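Long-range contact in Endonuclease/exonuclease/phosphatase domain-containing protein (Enterococcus faecalis, PDB 3L1W), which is functionally uncharacterised but belongs to the endonuclease/exonuclease/phosphatase family and may act as a 3'-5' RNA exonuclease: residues 228-233 / 244-249. Sequence-based numbering, arbitrary orientation.
Sequences ASLTDS and PLEAEV. With FMT (formic acid), chain L; FMT (formic acid), chain T.
The end of strand 222-229 runs antiparallel to the start of strand 245-251, with A228 and E246 forming a hydrogen-bonded pair and S229 and L245 the adjacent non-hydrogen-bonded pair. E246 N reaches A228 O at 2.8 Å, almost along the C=O axis, whereas the return bond from A228 N to E246 O (3.0 Å) meets the carbonyl from above its plane. L230 N donates to P244 O (2.9 Å) within the carbonyl plane, carrying the ladder past the strand ends before the chain diverges beyond L230. The pairing lies in one of the two mixed sheets of this DNase I-like fold, where strand 2-7 flanks 245-251 on its other edge. On the face shared with A228, E246 CG takes the crowded position between backbone N and carbonyl carbon (chi1 71°), setting it 3.9 Å from A228 CB. L230 crosses P244 at about a right angle, CD1 4.0 Å from the ring's CB. The same methyl touches E246 OE1 (3.7 Å), held by W36 NE1 while OE2 salt-bridges K2, so the buried carboxylate is probably anionic. On the opposite face L245 CG is anti to its backbone N (chi1 174°), bringing CD1 to 3.4 Å from A228 O and near S229 OG, itself hydrogen-bonded to P195 O.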
ATOM      1  N   ALA A 228       3.111  -9.340   2.071  1.00 14.76           N
ATOM      2  CA  ALA A 228       3.371  -8.098   2.804  1.00 16.01           C
ATOM      3  C   ALA A 228       2.543  -7.999   4.073  1.00 16.89           C
ATOM      4  O   ALA A 228       1.414  -8.492   4.133  1.00 18.66           O
ATOM      5  CB  ALA A 228       3.102  -6.878   1.913  1.00 15.64           C
ATOM      6  N   SER A 229       3.110  -7.349   5.086  1.00 14.83           N
ATOM      7  CA  SER A 229       2.350  -6.924   6.259  1.00 15.83           C
ATOM      8  C   SER A 229       2.163  -5.419   6.110  1.00 14.91           C
ATOM      9  O   SER A 229       3.144  -4.692   5.941  1.00 17.21           O
ATOM     10  CB  SER A 229       3.117  -7.224   7.546  1.00 16.81           C
ATOM     11  OG  SER A 229       3.206  -8.623   7.772  1.00 18.28           O
ATOM     12  N   LEU A 230       0.920  -4.949   6.182  1.00 14.77           N
ATOM     13  CA  LEU A 230       0.608  -3.562   5.826  1.00 14.08           C
ATOM     14  C   LEU A 230       0.538  -2.672   7.068  1.00 14.46           C
ATOM     15  O   LEU A 230      -0.267  -2.904   7.959  1.00 14.81           O
ATOM     16  CB  LEU A 230      -0.727  -3.517   5.069  1.00 16.25           C
ATOM     17  CG  LEU A 230      -0.754  -4.432   3.837  1.00 16.48           C
ATOM     18  CD1 LEU A 230      -2.120  -4.412   3.168  1.00 16.38           C
ATOM     19  CD2 LEU A 230       0.341  -4.020   2.838  1.00 15.10           C
ATOM     20  N   THR A 231       1.401  -1.658   7.127  1.00 16.45           N
ATOM     21  CA  THR A 231       1.529  -0.828   8.331  1.00 12.63           C
ATOM     22  C   THR A 231       0.753   0.486   8.253  1.00 15.75           C
ATOM     23  O   THR A 231       1.069   1.447   8.961  1.00 17.01           O
ATOM     24  CB  THR A 231       3.022  -0.537   8.668  1.00 18.38           C
ATOM     25  OG1 THR A 231       3.626   0.195   7.598  1.00 21.06           O
ATOM     26  CG2 THR A 231       3.791  -1.854   8.868  1.00 21.01           C
ATOM     27  N   ASP A 232      -0.263   0.524   7.393  1.00 17.60           N
ATOM     28  CA  ASP A 232      -1.131   1.699   7.276  1.00 19.03           C
ATOM     29  C   ASP A 232      -1.534   2.218   8.648  1.00 18.50           C
ATOM     30  O   ASP A 232      -1.921   1.445   9.536  1.00 17.44           O
ATOM     31  CB  ASP A 232      -2.417   1.349   6.527  1.00 18.06           C
ATOM     32  CG  ASP A 232      -2.170   0.795   5.145  1.00 21.85           C
ATOM     33  OD1 ASP A 232      -1.205   0.019   4.964  1.00 21.65           O
ATOM     34  OD2 ASP A 232      -2.969   1.118   4.237  1.00 19.35           O
ATOM     35  N   SER A 233      -1.485   3.536   8.820  1.00 19.25           N
ATOM     36  CA  SER A 233      -1.863   4.121  10.092  1.00 18.54           C
ATOM     37  C   SER A 233      -2.900   5.205   9.860  1.00 18.91           C
ATOM     38  O   SER A 233      -3.141   5.617   8.728  1.00 19.41           O
ATOM     39  CB  SER A 233      -0.642   4.719  10.804  1.00 18.69           C
ATOM     40  OG  SER A 233       0.001   5.685   9.979  1.00 20.92           O
ATOM     41  N   PRO A 244      -2.998  -5.883   8.526  1.00 15.24           N
ATOM     42  CA  PRO A 244      -3.392  -6.821   7.472  1.00 13.85           C
ATOM     43  C   PRO A 244      -2.166  -7.547   6.928  1.00 14.97           C
ATOM     44  O   PRO A 244      -1.043  -7.003   6.902  1.00 14.32           O
ATOM     45  CB  PRO A 244      -3.965  -5.908   6.368  1.00 13.52           C
ATOM     46  CG  PRO A 244      -4.255  -4.594   7.052  1.00 14.47           C
ATOM     47  CD  PRO A 244      -3.254  -4.483   8.164  1.00 15.67           C
ATOM     48  N   LEU A 245      -2.391  -8.769   6.465  1.00 14.16           N
ATOM     49  CA  LEU A 245      -1.352  -9.569   5.842  1.00 13.39           C
ATOM     50  C   LEU A 245      -1.869  -9.883   4.457  1.00 19.90           C
ATOM     51  O   LEU A 245      -2.989 -10.378   4.313  1.00 16.97           O
ATOM     52  CB  LEU A 245      -1.155 -10.872   6.633  1.00 14.60           C
ATOM     53  CG  LEU A 245      -0.205 -11.937   6.095  1.00 18.07           C
ATOM     54  CD1 LEU A 245       1.196 -11.368   5.909  1.00 24.38           C
ATOM     55  CD2 LEU A 245      -0.185 -13.141   7.064  1.00 17.13           C
ATOM     56  N   GLU A 246      -1.080  -9.578   3.437  1.00 15.37           N
ATOM     57  CA  GLU A 246      -1.500  -9.868   2.077  1.00 13.94           C
ATOM     58  C   GLU A 246      -0.528 -10.768   1.317  1.00 15.54           C
ATOM     59  O   GLU A 246       0.636 -10.917   1.700  1.00 17.05           O
ATOM     60  CB  GLU A 246      -1.775  -8.574   1.307  1.00 20.12           C
ATOM     61  CG  GLU A 246      -0.540  -7.771   0.958  1.00 22.44           C
ATOM     62  CD  GLU A 246      -0.811  -6.746  -0.143  1.00 23.21           C
ATOM     63  OE1 GLU A 246      -1.857  -6.061  -0.105  1.00 16.38           O
ATOM     64  OE2 GLU A 246       0.024  -6.631  -1.059  1.00 25.02           O
ATOM     65  N   ALA A 247      -1.036 -11.418   0.278  1.00 15.27           N
ATOM     66  CA  ALA A 247      -0.200 -12.215  -0.611  1.00 14.68           C
ATOM     67  C   ALA A 247      -0.640 -12.003  -2.048  1.00 16.01           C
ATOM     68  O   ALA A 247      -1.807 -11.729  -2.324  1.00 17.72           O
ATOM     69  CB  ALA A 247      -0.283 -13.700  -0.253  1.00 17.26           C
ATOM     70  N   GLU A 248       0.306 -12.124  -2.965  1.00 17.02           N
ATOM     71  CA  GLU A 248      -0.019 -12.232  -4.376  1.00 17.63           C
ATOM     72  C   GLU A 248       0.272 -13.672  -4.801  1.00 18.45           C
ATOM     73  O   GLU A 248       1.378 -14.175  -4.588  1.00 18.21           O
ATOM     74  CB  GLU A 248       0.801 -11.243  -5.199  1.00 20.71           C
ATOM     75  CG  GLU A 248       0.329 -11.167  -6.632  1.00 23.30           C
ATOM     76  CD  GLU A 248       1.189 -10.281  -7.503  1.00 33.31           C
ATOM     77  OE1 GLU A 248       2.064  -9.574  -6.963  1.00 34.23           O
ATOM     78  OE2 GLU A 248       0.983 -10.300  -8.732  1.00 42.32           O
ATOM     79  N   VAL A 249      -0.733 -14.336  -5.371  1.00 17.68           N
ATOM     80  CA  VAL A 249      -0.626 -15.748  -5.721  1.00 19.10           C
ATOM     81  C   VAL A 249      -1.090 -16.004  -7.157  1.00 25.06           C
ATOM     82  O   VAL A 249      -1.831 -15.215  -7.735  1.00 22.98           O
ATOM     83  CB  VAL A 249      -1.459 -16.652  -4.769  1.00 21.21           C
ATOM     84  CG1 VAL A 249      -0.945 -16.566  -3.331  1.00 16.47           C
ATOM     85  CG2 VAL A 249      -2.924 -16.278  -4.817  1.00 20.72           C
TER
HETATM   86  C   FMT L 263      -2.961   5.321   5.651  0.80 32.23           C
HETATM   87  O1  FMT L 263      -3.797   6.152   6.020  0.80 35.56           O
HETATM   88  O2  FMT L 263      -1.827   5.193   6.130  0.80 26.00           O
HETATM   89  C   FMT T 264       6.280  -0.977   5.302  0.80 31.22           C
HETATM   90  O1  FMT T 264       7.286  -1.650   5.529  0.80 33.63           O
HETATM   91  O2  FMT T 264       5.626  -0.380   6.163  0.80 30.06           O